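Local coordinates for cellobiose 2-epimerase (Spirochaeta thermophila DSM 6192, PDB 5ZIG), which probably catalyses the reversible epimerisation of cellobiose to 4-O-beta-D-glucopyranosyl-D-mannose, at residues A[55-60]-A[120-125]; A[114-119]-A[165-170]; A[124-129]-A[143-148]; A[187-192]-A[240-245]. All blocks are in the same frame, centred on the assembly; numbering follows the deposited sequence.

Interaction 1. Residues A[55-60]-A[120-125]; sequences KGLVMT and YGNAFA
Leu57 lays its CD2 methyl on the backbone of Gly121, with CD2 3.4 Å from Gly121 C. The first torsion explains the reach: CG stands anti to the backbone N (chi1 170°), and the branch extends toward helix 119-136. Because Gly121 has no CB, the methyl can rest directly on the helix backbone, and the Val58 and Gly121 CA atoms come within 5.2 Å of each other. The other branch is less closely engaged, Leu57 CD1 lying 4.5 Å from Ala125 CB one turn further on. CD2 also passes 4.3 Å from Asn122 ND2, an amide whose polar atoms are already engaged by Lys118 O and Phe102 N.

Val58 sets its methyls against two rings. CG2 meets the edge of Tyr120, in the ring plane, at 3.9 Å from CD1, and the two side chains cross at about a right angle. CG1 touches Tyr120 CE1 and also lies over one face of Phe124, displaced toward the rim, 4.2 Å from Phe124 CD2, the nearest atom of that ring. No hydrogen bond joins the segments, so the contact is held by apolar packing. The helix start beside it has its own polar support: Gly56 is the N-cap residue, and its O accepts from Thr60 N and from Thr60 OG1, at 2.8 Å for the hydroxyl, on opposite faces of the carbonyl plane.

The contact thus joins the first turn of helix 57-73, just after strand 55-56, to the beginning of helix 119-136. Helix 77-94 packs on Leu57, while His196 of helix 191-208 stacks on Phe124 and meets Tyr120 edge-to-face.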
loop_
_atom_site.group_PDB
_atom_site.type_symbol
_atom_site.label_atom_id
_atom_site.label_comp_id
_atom_site.label_asym_id
_atom_site.label_seq_id
_atom_site.Cartn_x
_atom_site.Cartn_y
_atom_site.Cartn_z
ATOM N N LYS A 55 4.000 -11.881 -14.671
ATOM C CA LYS A 55 3.718 -11.755 -13.249
ATOM C C LYS A 55 4.662 -10.743 -12.609
ATOM O O LYS A 55 5.890 -10.857 -12.728
ATOM C CB LYS A 55 3.809 -13.118 -12.570
ATOM C CG LYS A 55 3.157 -14.205 -13.414
ATOM C CD LYS A 55 3.382 -15.596 -12.849
ATOM C CE LYS A 55 2.362 -16.580 -13.389
ATOM N NZ LYS A 55 2.757 -17.988 -13.134
ATOM N N GLY A 56 4.073 -9.741 -11.953
ATOM C CA GLY A 56 4.842 -8.654 -11.406
ATOM C C GLY A 56 5.378 -8.958 -10.022
ATOM O O GLY A 56 4.817 -9.759 -9.272
ATOM N N LEU A 57 6.483 -8.288 -9.698
ATOM C CA LEU A 57 7.048 -8.362 -8.360
ATOM C C LEU A 57 6.070 -7.822 -7.321
ATOM O O LEU A 57 5.799 -8.486 -6.317
ATOM C CB LEU A 57 8.363 -7.582 -8.322
ATOM C CG LEU A 57 8.945 -7.360 -6.937
ATOM C CD1 LEU A 57 9.126 -8.690 -6.179
ATOM C CD2 LEU A 57 10.265 -6.570 -7.059
ATOM N N VAL A 58 5.565 -6.601 -7.542
ATOM C CA VAL A 58 4.600 -5.965 -6.633
ATOM C C VAL A 58 3.395 -6.869 -6.397
ATOM O O VAL A 58 3.026 -7.152 -5.256
ATOM C CB VAL A 58 4.151 -4.602 -7.192
ATOM C CG1 VAL A 58 3.231 -3.892 -6.198
ATOM C CG2 VAL A 58 5.343 -3.735 -7.555
ATOM N N MET A 59 2.756 -7.323 -7.479
ATOM C CA MET A 59 1.533 -8.111 -7.342
ATOM C C MET A 59 1.789 -9.404 -6.573
ATOM O O MET A 59 1.014 -9.772 -5.681
ATOM C CB MET A 59 0.950 -8.399 -8.725
ATOM C CG MET A 59 -0.275 -9.286 -8.743
ATOM S SD MET A 59 -0.172 -10.455 -10.125
ATOM C CE MET A 59 1.169 -11.483 -9.539
ATOM N N THR A 60 2.891 -10.086 -6.879
ATOM C CA THR A 60 3.208 -11.336 -6.195
ATOM C C THR A 60 3.495 -11.102 -4.717
ATOM O O THR A 60 3.087 -11.900 -3.866
ATOM C CB THR A 60 4.405 -11.994 -6.879
ATOM O OG1 THR A 60 4.061 -12.268 -8.247
ATOM C CG2 THR A 60 4.815 -13.295 -6.162
ATOM N N TYR A 120 10.820 0.370 -5.154
ATOM C CA TYR A 120 9.399 0.209 -4.865
ATOM C C TYR A 120 9.043 -1.254 -4.716
ATOM O O TYR A 120 8.445 -1.660 -3.715
ATOM C CB TYR A 120 8.567 0.844 -5.959
ATOM C CG TYR A 120 7.090 0.828 -5.664
ATOM C CD1 TYR A 120 6.292 -0.238 -6.067
ATOM C CD2 TYR A 120 6.494 1.874 -4.975
ATOM C CE1 TYR A 120 4.938 -0.257 -5.794
ATOM C CE2 TYR A 120 5.130 1.867 -4.704
ATOM C CZ TYR A 120 4.358 0.800 -5.118
ATOM O OH TYR A 120 3.002 0.789 -4.847
ATOM N N GLY A 121 9.411 -2.072 -5.698
ATOM C CA GLY A 121 9.094 -3.489 -5.618
ATOM C C GLY A 121 9.903 -4.256 -4.597
ATOM O O GLY A 121 9.390 -5.159 -3.933
ATOM N N ASN A 122 11.196 -3.945 -4.499
ATOM C CA ASN A 122 12.010 -4.580 -3.472
ATOM C C ASN A 122 11.529 -4.209 -2.067
ATOM O O ASN A 122 11.618 -5.036 -1.146
ATOM C CB ASN A 122 13.480 -4.207 -3.692
ATOM C CG ASN A 122 14.118 -5.023 -4.815
ATOM O OD1 ASN A 122 14.728 -6.055 -4.565
ATOM N ND2 ASN A 122 13.935 -4.588 -6.052
ATOM N N ALA A 123 11.008 -2.986 -1.884
ATOM C CA ALA A 123 10.343 -2.624 -0.622
ATOM C C ALA A 123 9.188 -3.569 -0.324
ATOM O O ALA A 123 9.146 -4.202 0.737
ATOM C CB ALA A 123 9.823 -1.184 -0.668
ATOM N N PHE A 124 8.232 -3.674 -1.255
ATOM C CA PHE A 124 7.097 -4.569 -1.048
ATOM C C PHE A 124 7.543 -5.991 -0.731
ATOM O O PHE A 124 6.902 -6.674 0.067
ATOM C CB PHE A 124 6.174 -4.567 -2.276
ATOM C CG PHE A 124 4.981 -3.673 -2.120
ATOM C CD1 PHE A 124 3.886 -4.080 -1.373
ATOM C CD2 PHE A 124 4.983 -2.399 -2.661
ATOM C CE1 PHE A 124 2.776 -3.229 -1.186
ATOM C CE2 PHE A 124 3.897 -1.541 -2.473
ATOM C CZ PHE A 124 2.783 -1.966 -1.741
ATOM N N ALA A 125 8.647 -6.452 -1.325
ATOM C CA ALA A 125 9.142 -7.782 -0.994
ATOM C C ALA A 125 9.529 -7.856 0.476
ATOM O O ALA A 125 9.214 -8.829 1.164
ATOM C CB ALA A 125 10.339 -8.158 -1.887
#

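Interaction 2. Residues A[114-119]-A[165-170]; sequences SRVKKL and YEAFTE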
loop_
_atom_site.group_PDB
_atom_site.type_symbol
_atom_site.label_atom_id
_atom_site.label_comp_id
_atom_site.label_asym_id
_atom_site.label_seq_id
_atom_site.Cartn_x
_atom_site.Cartn_y
_atom_site.Cartn_z
ATOM N N SER A 114 11.492 -8.299 -16.925
ATOM C CA SER A 114 12.181 -7.052 -16.615
ATOM C C SER A 114 13.125 -7.297 -15.431
ATOM O O SER A 114 12.689 -7.609 -14.318
ATOM C CB SER A 114 11.181 -5.941 -16.327
ATOM O OG SER A 114 11.818 -4.819 -15.745
ATOM N N ARG A 115 14.426 -7.175 -15.678
ATOM C CA ARG A 115 15.447 -7.489 -14.678
ATOM C C ARG A 115 15.853 -6.288 -13.848
ATOM O O ARG A 115 16.704 -6.426 -12.969
ATOM C CB ARG A 115 16.693 -8.154 -15.321
ATOM C CG ARG A 115 16.425 -9.329 -16.311
ATOM C CD ARG A 115 17.729 -9.893 -17.022
ATOM N NE ARG A 115 17.549 -11.278 -17.473
ATOM C CZ ARG A 115 17.997 -12.337 -16.809
ATOM N NH1 ARG A 115 18.568 -12.167 -15.632
ATOM N NH2 ARG A 115 17.823 -13.564 -17.297
ATOM N N VAL A 116 15.300 -5.108 -14.122
ATOM C CA VAL A 116 15.608 -3.917 -13.330
ATOM C C VAL A 116 15.137 -4.104 -11.885
ATOM O O VAL A 116 14.130 -4.773 -11.618
ATOM C CB VAL A 116 14.969 -2.679 -13.992
ATOM C CG1 VAL A 116 14.695 -1.573 -12.988
ATOM C CG2 VAL A 116 15.870 -2.181 -15.138
ATOM N N LYS A 117 15.909 -3.537 -10.937
ATOM C CA LYS A 117 15.614 -3.589 -9.503
ATOM C C LYS A 117 14.990 -2.265 -9.073
ATOM O O LYS A 117 15.690 -1.291 -8.797
ATOM C CB LYS A 117 16.877 -3.870 -8.699
ATOM C CG LYS A 117 17.704 -4.969 -9.265
ATOM C CD LYS A 117 16.863 -6.250 -9.379
ATOM C CE LYS A 117 17.347 -7.325 -8.439
ATOM N NZ LYS A 117 18.619 -7.977 -8.905
ATOM N N LYS A 118 13.665 -2.239 -8.996
ATOM C CA LYS A 118 12.969 -1.061 -8.500
ATOM C C LYS A 118 12.845 -1.152 -6.984
ATOM O O LYS A 118 12.375 -2.162 -6.451
ATOM C CB LYS A 118 11.590 -0.935 -9.149
ATOM C CG LYS A 118 11.642 -0.925 -10.674
ATOM C CD LYS A 118 10.439 -0.204 -11.298
ATOM C CE LYS A 118 10.419 -0.337 -12.823
ATOM N NZ LYS A 118 9.502 0.663 -13.449
ATOM N N LEU A 119 13.287 -0.098 -6.294
ATOM C CA LEU A 119 13.186 -0.089 -4.840
ATOM C C LEU A 119 11.736 -0.227 -4.398
ATOM O O LEU A 119 11.446 -0.907 -3.403
ATOM C CB LEU A 119 13.815 1.183 -4.274
ATOM C CG LEU A 119 15.330 1.029 -4.097
ATOM C CD1 LEU A 119 16.069 0.846 -5.434
ATOM C CD2 LEU A 119 15.869 2.191 -3.324
ATOM N N TYR A 165 17.435 6.409 -4.339
ATOM C CA TYR A 165 17.245 6.382 -5.781
ATOM C C TYR A 165 16.055 5.496 -6.129
ATOM O O TYR A 165 15.766 4.507 -5.452
ATOM C CB TYR A 165 18.507 5.872 -6.467
ATOM C CG TYR A 165 19.674 6.780 -6.193
ATOM C CD1 TYR A 165 19.813 7.968 -6.889
ATOM C CD2 TYR A 165 20.607 6.486 -5.191
ATOM C CE1 TYR A 165 20.860 8.822 -6.634
ATOM C CE2 TYR A 165 21.650 7.343 -4.927
ATOM C CZ TYR A 165 21.778 8.510 -5.665
ATOM O OH TYR A 165 22.818 9.389 -5.435
ATOM N N GLU A 166 15.372 5.854 -7.216
ATOM C CA GLU A 166 14.162 5.141 -7.609
ATOM C C GLU A 166 14.448 3.686 -7.955
ATOM O O GLU A 166 13.718 2.779 -7.530
ATOM C CB GLU A 166 13.527 5.865 -8.794
ATOM C CG GLU A 166 12.204 5.293 -9.269
ATOM C CD GLU A 166 11.074 5.525 -8.289
ATOM O OE1 GLU A 166 11.171 6.440 -7.451
ATOM O OE2 GLU A 166 10.078 4.793 -8.376
ATOM N N ALA A 167 15.506 3.435 -8.726
ATOM C CA ALA A 167 15.690 2.113 -9.302
ATOM C C ALA A 167 17.150 1.944 -9.710
ATOM O O ALA A 167 17.904 2.915 -9.806
ATOM C CB ALA A 167 14.755 1.899 -10.496
ATOM N N PHE A 168 17.538 0.688 -9.928
ATOM C CA PHE A 168 18.894 0.349 -10.320
ATOM C C PHE A 168 18.869 -0.706 -11.416
ATOM O O PHE A 168 17.899 -1.453 -11.581
ATOM C CB PHE A 168 19.729 -0.158 -9.126
ATOM C CG PHE A 168 20.136 0.918 -8.171
ATOM C CD1 PHE A 168 19.270 1.339 -7.167
ATOM C CD2 PHE A 168 21.383 1.517 -8.276
ATOM C CE1 PHE A 168 19.656 2.343 -6.275
ATOM C CE2 PHE A 168 21.765 2.517 -7.401
ATOM C CZ PHE A 168 20.898 2.940 -6.407
ATOM N N THR A 169 19.973 -0.746 -12.167
ATOM C CA THR A 169 20.245 -1.815 -13.108
ATOM C C THR A 169 20.324 -3.154 -12.378
ATOM O O THR A 169 20.432 -3.224 -11.146
ATOM C CB THR A 169 21.555 -1.552 -13.847
ATOM O OG1 THR A 169 22.561 -1.152 -12.904
ATOM C CG2 THR A 169 21.384 -0.458 -14.896
ATOM N N GLU A 170 20.302 -4.230 -13.168
ATOM C CA GLU A 170 20.215 -5.567 -12.594
ATOM C C GLU A 170 21.308 -5.805 -11.550
ATOM O O GLU A 170 21.028 -6.303 -10.450
ATOM C CB GLU A 170 20.274 -6.614 -13.710
ATOM C CG GLU A 170 20.168 -8.039 -13.198
ATOM C CD GLU A 170 20.250 -9.074 -14.304
ATOM O OE1 GLU A 170 20.471 -8.682 -15.474
ATOM O OE2 GLU A 170 20.098 -10.279 -13.996
#
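With CG anti to the backbone N (chi1 -179°) and the chain extended beyond it, Glu170 runs beside Arg115, itself extended from CG to NE and pointing the same way. Arg115 NH1 reaches Glu170 OE2 at 2.9 Å on the syn side but well out of the carboxylate plane, making a salt bridge. The bond is bent, with an N-H...O angle of 134°, and the guanidinium and carboxylate planes are 37° apart. Arg115 CD also lies 3.4 Å from Glu170 OE1.

The Lys117 chain is bent at chi2, chi3 and chi4, and its NZ makes a weak bond to Glu170 O; its firmer partners are Arg100 O and Asp96. The backbones pair antiparallel: Lys117 N gives to Phe168 O at 3.0 Å, and Phe168 N returns a bond to Lys117 O at 2.9 Å. Lys118 and Ala167 follow as a non-hydrogen-bonded pair. Beyond them, Leu119 N bonds Glu166 O at 3.2 Å, while Leu119 CD1 touches the Phe168 ring edge, 3.7 Å from CD1.

These bonds make the antiparallel pair 117-118/167-168; strand 175-176 on the other side of 167-168 completes a three-stranded sheet, one of the short sheets between helices expected in the (alpha/alpha)6-barrel of this epimerase family.

Interaction 3. Residues A[124-129]-A[143-148]; sequences FAVYAL and TLAWET. With EDO (1,2-ethanediol), chain E.
Val126 and Thr148 slide past each other in opposite directions at the tight end of this helix pair. Val126 CG2 lies 3.6 Å from Thr148 CB and equally close to Ala145 O. Thr148 OG1 is anti to its own carbonyl carbon (chi1 -45°) and bonds back to Leu144 O at 2.8 Å, which leaves its carbon atoms to meet the valine. The small Ala145 continues the close fit, its CB 3.9 Å from Leu129 CB, and the helix axes approach to 8.8 Å at an angle of 155°, nearly antiparallel.

Between Leu129 and Leu144 the fit is looser, Leu129 CD1 standing 4.2 Å from Leu144 CB, and Leu144 is partly exposed. On the face of helix 119-136 turned away from this contact, Tyr127 OH shares a 2.7 Å hydrogen bond with O2 of an ethanediol, probably from the crystallisation liquor, and has a weak one with Arg388 NH1. A phenylalanine here would probably leave that O2 and Arg388 NH1 without their phenolic partner.

Around the pair, helix 77-94 packs on Leu129 and Leu144, helix 57-73 covers Ala128 and stacks Trp65 on Tyr127, and helix 191-208 touches Tyr127 and Trp146.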
loop_
_atom_site.group_PDB
_atom_site.type_symbol
_atom_site.label_atom_id
_atom_site.label_comp_id
_atom_site.label_asym_id
_atom_site.label_seq_id
_atom_site.Cartn_x
_atom_site.Cartn_y
_atom_site.Cartn_z
ATOM N N PHE A 124 8.232 -3.674 -1.255
ATOM C CA PHE A 124 7.097 -4.569 -1.048
ATOM C C PHE A 124 7.543 -5.991 -0.731
ATOM O O PHE A 124 6.902 -6.674 0.067
ATOM C CB PHE A 124 6.174 -4.567 -2.276
ATOM C CG PHE A 124 4.981 -3.673 -2.120
ATOM C CD1 PHE A 124 3.886 -4.080 -1.373
ATOM C CD2 PHE A 124 4.983 -2.399 -2.661
ATOM C CE1 PHE A 124 2.776 -3.229 -1.186
ATOM C CE2 PHE A 124 3.897 -1.541 -2.473
ATOM C CZ PHE A 124 2.783 -1.966 -1.741
ATOM N N ALA A 125 8.647 -6.452 -1.325
ATOM C CA ALA A 125 9.142 -7.782 -0.994
ATOM C C ALA A 125 9.529 -7.856 0.476
ATOM O O ALA A 125 9.214 -8.829 1.164
ATOM C CB ALA A 125 10.339 -8.158 -1.887
ATOM N N VAL A 126 10.235 -6.845 0.973
ATOM C CA VAL A 126 10.594 -6.845 2.387
ATOM C C VAL A 126 9.326 -6.876 3.238
ATOM O O VAL A 126 9.151 -7.757 4.089
ATOM C CB VAL A 126 11.489 -5.635 2.709
ATOM C CG1 VAL A 126 11.549 -5.367 4.244
ATOM C CG2 VAL A 126 12.887 -5.836 2.117
ATOM N N TYR A 127 8.400 -5.951 2.955
ATOM C CA TYR A 127 7.086 -5.890 3.617
ATOM C C TYR A 127 6.411 -7.257 3.672
ATOM O O TYR A 127 6.024 -7.733 4.744
ATOM C CB TYR A 127 6.213 -4.880 2.858
ATOM C CG TYR A 127 4.843 -4.524 3.434
ATOM C CD1 TYR A 127 4.697 -4.034 4.729
ATOM C CD2 TYR A 127 3.692 -4.621 2.634
ATOM C CE1 TYR A 127 3.396 -3.667 5.235
ATOM C CE2 TYR A 127 2.447 -4.258 3.104
ATOM C CZ TYR A 127 2.295 -3.784 4.404
ATOM O OH TYR A 127 1.022 -3.459 4.850
ATOM N N ALA A 128 6.318 -7.932 2.526
ATOM C CA ALA A 128 5.621 -9.208 2.451
ATOM C C ALA A 128 6.405 -10.352 3.077
ATOM O O ALA A 128 5.796 -11.295 3.601
ATOM C CB ALA A 128 5.297 -9.551 0.997
ATOM N N LEU A 129 7.742 -10.320 3.004
ATOM C CA LEU A 129 8.527 -11.401 3.592
ATOM C C LEU A 129 8.483 -11.363 5.107
ATOM O O LEU A 129 8.517 -12.415 5.757
ATOM C CB LEU A 129 9.979 -11.323 3.118
ATOM C CG LEU A 129 10.253 -11.829 1.703
ATOM C CD1 LEU A 129 11.447 -11.083 1.112
ATOM C CD2 LEU A 129 10.504 -13.326 1.715
ATOM N N THR A 143 15.537 -13.928 6.621
ATOM C CA THR A 143 16.895 -13.687 6.135
ATOM C C THR A 143 16.875 -12.977 4.783
ATOM O O THR A 143 17.656 -12.045 4.549
ATOM C CB THR A 143 17.663 -15.003 6.072
ATOM O OG1 THR A 143 17.807 -15.506 7.408
ATOM C CG2 THR A 143 19.047 -14.792 5.475
ATOM N N LEU A 144 15.937 -13.357 3.907
ATOM C CA LEU A 144 15.835 -12.687 2.617
ATOM C C LEU A 144 15.375 -11.243 2.771
ATOM O O LEU A 144 15.858 -10.352 2.061
ATOM C CB LEU A 144 14.902 -13.466 1.694
ATOM C CG LEU A 144 15.634 -14.622 1.008
ATOM C CD1 LEU A 144 14.654 -15.632 0.450
ATOM C CD2 LEU A 144 16.500 -14.063 -0.098
ATOM N N ALA A 145 14.438 -10.980 3.672
ATOM C CA ALA A 145 14.054 -9.590 3.898
ATOM C C ALA A 145 15.255 -8.776 4.371
ATOM O O ALA A 145 15.418 -7.613 3.990
ATOM C CB ALA A 145 12.903 -9.518 4.901
ATOM N N TRP A 146 16.134 -9.395 5.161
ATOM C CA TRP A 146 17.299 -8.686 5.694
ATOM C C TRP A 146 18.330 -8.412 4.610
ATOM O O TRP A 146 18.944 -7.334 4.585
ATOM C CB TRP A 146 17.928 -9.497 6.820
ATOM C CG TRP A 146 17.324 -9.255 8.155
ATOM C CD1 TRP A 146 16.825 -10.196 9.012
ATOM C CD2 TRP A 146 17.143 -7.990 8.800
ATOM N NE1 TRP A 146 16.356 -9.595 10.158
ATOM C CE2 TRP A 146 16.536 -8.241 10.049
ATOM C CE3 TRP A 146 17.435 -6.669 8.447
ATOM C CZ2 TRP A 146 16.230 -7.228 10.935
ATOM C CZ3 TRP A 146 17.130 -5.670 9.332
ATOM C CH2 TRP A 146 16.532 -5.953 10.559
ATOM N N GLU A 147 18.546 -9.389 3.722
ATOM C CA GLU A 147 19.414 -9.175 2.571
ATOM C C GLU A 147 18.918 -8.015 1.719
ATOM O O GLU A 147 19.705 -7.180 1.262
ATOM C CB GLU A 147 19.484 -10.456 1.735
ATOM C CG GLU A 147 20.578 -10.471 0.653
ATOM C CD GLU A 147 20.509 -11.703 -0.235
ATOM O OE1 GLU A 147 19.453 -11.972 -0.852
ATOM O OE2 GLU A 147 21.515 -12.426 -0.299
ATOM N N THR A 148 17.606 -7.941 1.493
ATOM C CA THR A 148 17.067 -6.906 0.620
ATOM C C THR A 148 17.150 -5.528 1.278
ATOM O O THR A 148 17.559 -4.553 0.632
ATOM C CB THR A 148 15.616 -7.268 0.244
ATOM O OG1 THR A 148 15.546 -8.662 -0.116
ATOM C CG2 THR A 148 15.121 -6.424 -0.912
HETATM C C1 EDO E . -0.183 -2.151 8.485
HETATM O O1 EDO E . 0.471 -3.406 8.259
HETATM C C2 EDO E . 0.658 -1.040 7.878
HETATM O O2 EDO E . 1.401 -1.610 6.796
#

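Interaction 4. Residues A[187-192]-A[240-245]; sequences APKTMN and EDWAPM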
loop_
_atom_site.group_PDB
_atom_site.type_symbol
_atom_site.label_atom_id
_atom_site.label_comp_id
_atom_site.label_asym_id
_atom_site.label_seq_id
_atom_site.Cartn_x
_atom_site.Cartn_y
_atom_site.Cartn_z
ATOM N N ALA A 187 12.389 11.744 -13.309
ATOM C CA ALA A 187 12.645 12.131 -11.921
ATOM C C ALA A 187 13.523 11.088 -11.236
ATOM O O ALA A 187 13.217 9.891 -11.305
ATOM C CB ALA A 187 11.332 12.291 -11.157
ATOM N N PRO A 188 14.631 11.485 -10.603
ATOM C CA PRO A 188 15.454 10.492 -9.894
ATOM C C PRO A 188 14.823 9.988 -8.603
ATOM O O PRO A 188 15.194 8.896 -8.146
ATOM C CB PRO A 188 16.770 11.249 -9.624
ATOM C CG PRO A 188 16.735 12.462 -10.547
ATOM C CD PRO A 188 15.274 12.810 -10.624
ATOM N N LYS A 189 13.867 10.722 -8.020
ATOM C CA LYS A 189 13.204 10.288 -6.793
ATOM C C LYS A 189 11.693 10.540 -6.867
ATOM O O LYS A 189 11.233 11.493 -7.508
ATOM C CB LYS A 189 13.814 11.004 -5.580
ATOM C CG LYS A 189 15.247 10.586 -5.275
ATOM C CD LYS A 189 15.956 11.580 -4.370
ATOM C CE LYS A 189 17.391 11.098 -4.081
ATOM N NZ LYS A 189 18.173 12.047 -3.230
ATOM N N THR A 190 10.920 9.669 -6.203
ATOM C CA THR A 190 9.464 9.796 -6.148
ATOM C C THR A 190 8.972 9.617 -4.707
ATOM O O THR A 190 9.534 8.818 -3.943
ATOM C CB THR A 190 8.750 8.766 -7.105
ATOM O OG1 THR A 190 8.918 7.426 -6.622
ATOM C CG2 THR A 190 9.286 8.850 -8.544
ATOM N N MET A 191 7.930 10.386 -4.333
ATOM C CA MET A 191 7.263 10.181 -3.042
ATOM C C MET A 191 6.754 8.756 -2.935
ATOM O O MET A 191 6.874 8.113 -1.887
ATOM C CB MET A 191 6.125 11.208 -2.890
ATOM C CG MET A 191 4.916 10.945 -1.927
ATOM S SD MET A 191 3.780 9.609 -2.353
ATOM C CE MET A 191 2.980 10.383 -3.782
ATOM N N ASN A 192 6.256 8.229 -4.047
ATOM C CA ASN A 192 5.598 6.936 -4.033
ATOM C C ASN A 192 6.542 5.851 -3.529
ATOM O O ASN A 192 6.202 5.078 -2.622
ATOM C CB ASN A 192 5.088 6.637 -5.442
ATOM C CG ASN A 192 4.303 5.372 -5.502
ATOM O OD1 ASN A 192 3.326 5.199 -4.773
ATOM N ND2 ASN A 192 4.729 4.464 -6.364
ATOM N N GLU A 240 17.443 14.897 -7.636
ATOM C CA GLU A 240 18.356 14.258 -6.693
ATOM C C GLU A 240 18.503 15.087 -5.423
ATOM O O GLU A 240 18.411 14.549 -4.311
ATOM C CB GLU A 240 19.718 14.027 -7.354
ATOM C CG GLU A 240 20.539 12.931 -6.703
ATOM C CD GLU A 240 22.018 13.003 -7.066
ATOM O OE1 GLU A 240 22.440 14.030 -7.646
ATOM O OE2 GLU A 240 22.749 12.028 -6.771
ATOM N N ASP A 241 18.688 16.410 -5.566
ATOM C CA ASP A 241 18.783 17.315 -4.428
ATOM C C ASP A 241 17.409 17.722 -3.871
ATOM O O ASP A 241 17.329 18.720 -3.144
ATOM C CB ASP A 241 19.595 18.565 -4.800
ATOM C CG ASP A 241 18.915 19.429 -5.856
ATOM O OD1 ASP A 241 17.776 19.127 -6.280
ATOM O OD2 ASP A 241 19.533 20.426 -6.277
ATOM N N TRP A 242 16.344 16.995 -4.218
ATOM C CA TRP A 242 14.993 17.125 -3.648
ATOM C C TRP A 242 14.237 18.333 -4.179
ATOM O O TRP A 242 13.184 18.674 -3.658
ATOM C CB TRP A 242 15.012 17.153 -2.114
ATOM C CG TRP A 242 15.265 15.799 -1.575
ATOM C CD1 TRP A 242 16.425 15.338 -1.004
ATOM C CD2 TRP A 242 14.356 14.689 -1.601
ATOM N NE1 TRP A 242 16.277 14.013 -0.656
ATOM C CE2 TRP A 242 15.018 13.594 -1.007
ATOM C CE3 TRP A 242 13.041 14.518 -2.063
ATOM C CZ2 TRP A 242 14.413 12.347 -0.864
ATOM C CZ3 TRP A 242 12.441 13.286 -1.910
ATOM C CH2 TRP A 242 13.130 12.211 -1.326
ATOM N N ALA A 243 14.736 18.980 -5.216
ATOM C CA ALA A 243 13.954 20.009 -5.867
ATOM C C ALA A 243 12.673 19.393 -6.434
ATOM O O ALA A 243 12.706 18.286 -6.996
ATOM C CB ALA A 243 14.776 20.685 -6.971
ATOM N N PRO A 244 11.529 20.064 -6.284
ATOM C CA PRO A 244 10.279 19.558 -6.872
ATOM C C PRO A 244 10.341 19.473 -8.393
ATOM O O PRO A 244 10.810 20.388 -9.070
ATOM C CB PRO A 244 9.244 20.591 -6.420
ATOM C CG PRO A 244 9.850 21.185 -5.179
ATOM C CD PRO A 244 11.299 21.241 -5.430
ATOM N N MET A 245 9.844 18.369 -8.936
ATOM C CA MET A 245 9.710 18.224 -10.378
ATOM C C MET A 245 8.242 18.023 -10.736
ATOM O O MET A 245 7.518 17.316 -10.029
ATOM C CB MET A 245 10.545 17.053 -10.899
ATOM C CG MET A 245 12.039 17.261 -10.747
ATOM S SD MET A 245 12.984 15.773 -11.134
ATOM C CE MET A 245 12.632 15.561 -12.886
#
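Lys189 crosses the Trp242 side chain at about a right angle and can be followed outward atom by atom. CB points toward 240-245, and CG stands anti to the carbonyl carbon (chi1 -68°). Beyond CG the chain is fully extended. CD passes over one indole face, displaced toward the rim, in a CH-pi contact, 4.1 Å from the centroid of the Trp242 six-membered ring and 19° off its normal. CE comes within 3.6 Å of Glu240 O, and NZ bonds that same Glu240 O at 2.7 Å, in the carbonyl plane and on a lone pair, with a C=O...N angle of 139°. Asp158 and Gly162 O hold NZ too, so three acceptors grip the ammonium group. An alanine here would probably leave Glu240 O without this donor, Asp158 without its ionic mate and that face of Trp242 without the CD methylene.

A second patch is apolar: Met245 SD lies 3.8 Å from Pro188 CD, and Met245 CE reaches Ala187 CA at 3.6 Å. Within the connection, Ala243 N bonds Asp241 OD1 at 3.2 Å from above the carboxylate plane, an Asx turn.

Residues 240-243 lie in the connection between strand 237-238 and the weakly bonded strand about 244-245. Lys189, on the edge strand 189-190, thus bonds the connection beyond the central strand 237-238, in a short antiparallel sheet as expected in (alpha/alpha)6-barrel epimerases.

How the interactions relate
From the N terminus, interaction 1 opens at 55-60, and interaction 2 opens at 114-119 before interaction 1 closes at 120-125, so these two cross. Strand 117-118 runs straight into helix 119-136, on which interactions 1 and 3 share Phe124 and Ala125. Interaction 3 then closes the short helix-to-helix connection at 143-148, entirely within the larger loop that interaction 2 completes at 165-170. Interaction 4 follows in series, from 187-192 to 240-245. It is joined to interaction 2 by a probable hydrogen bond between Glu166 OE1 and Thr190 OG1, 2.6 Å long. Interactions 1 and 3 thus pack helices together, whereas 2 and 4 tie the short sheets between them.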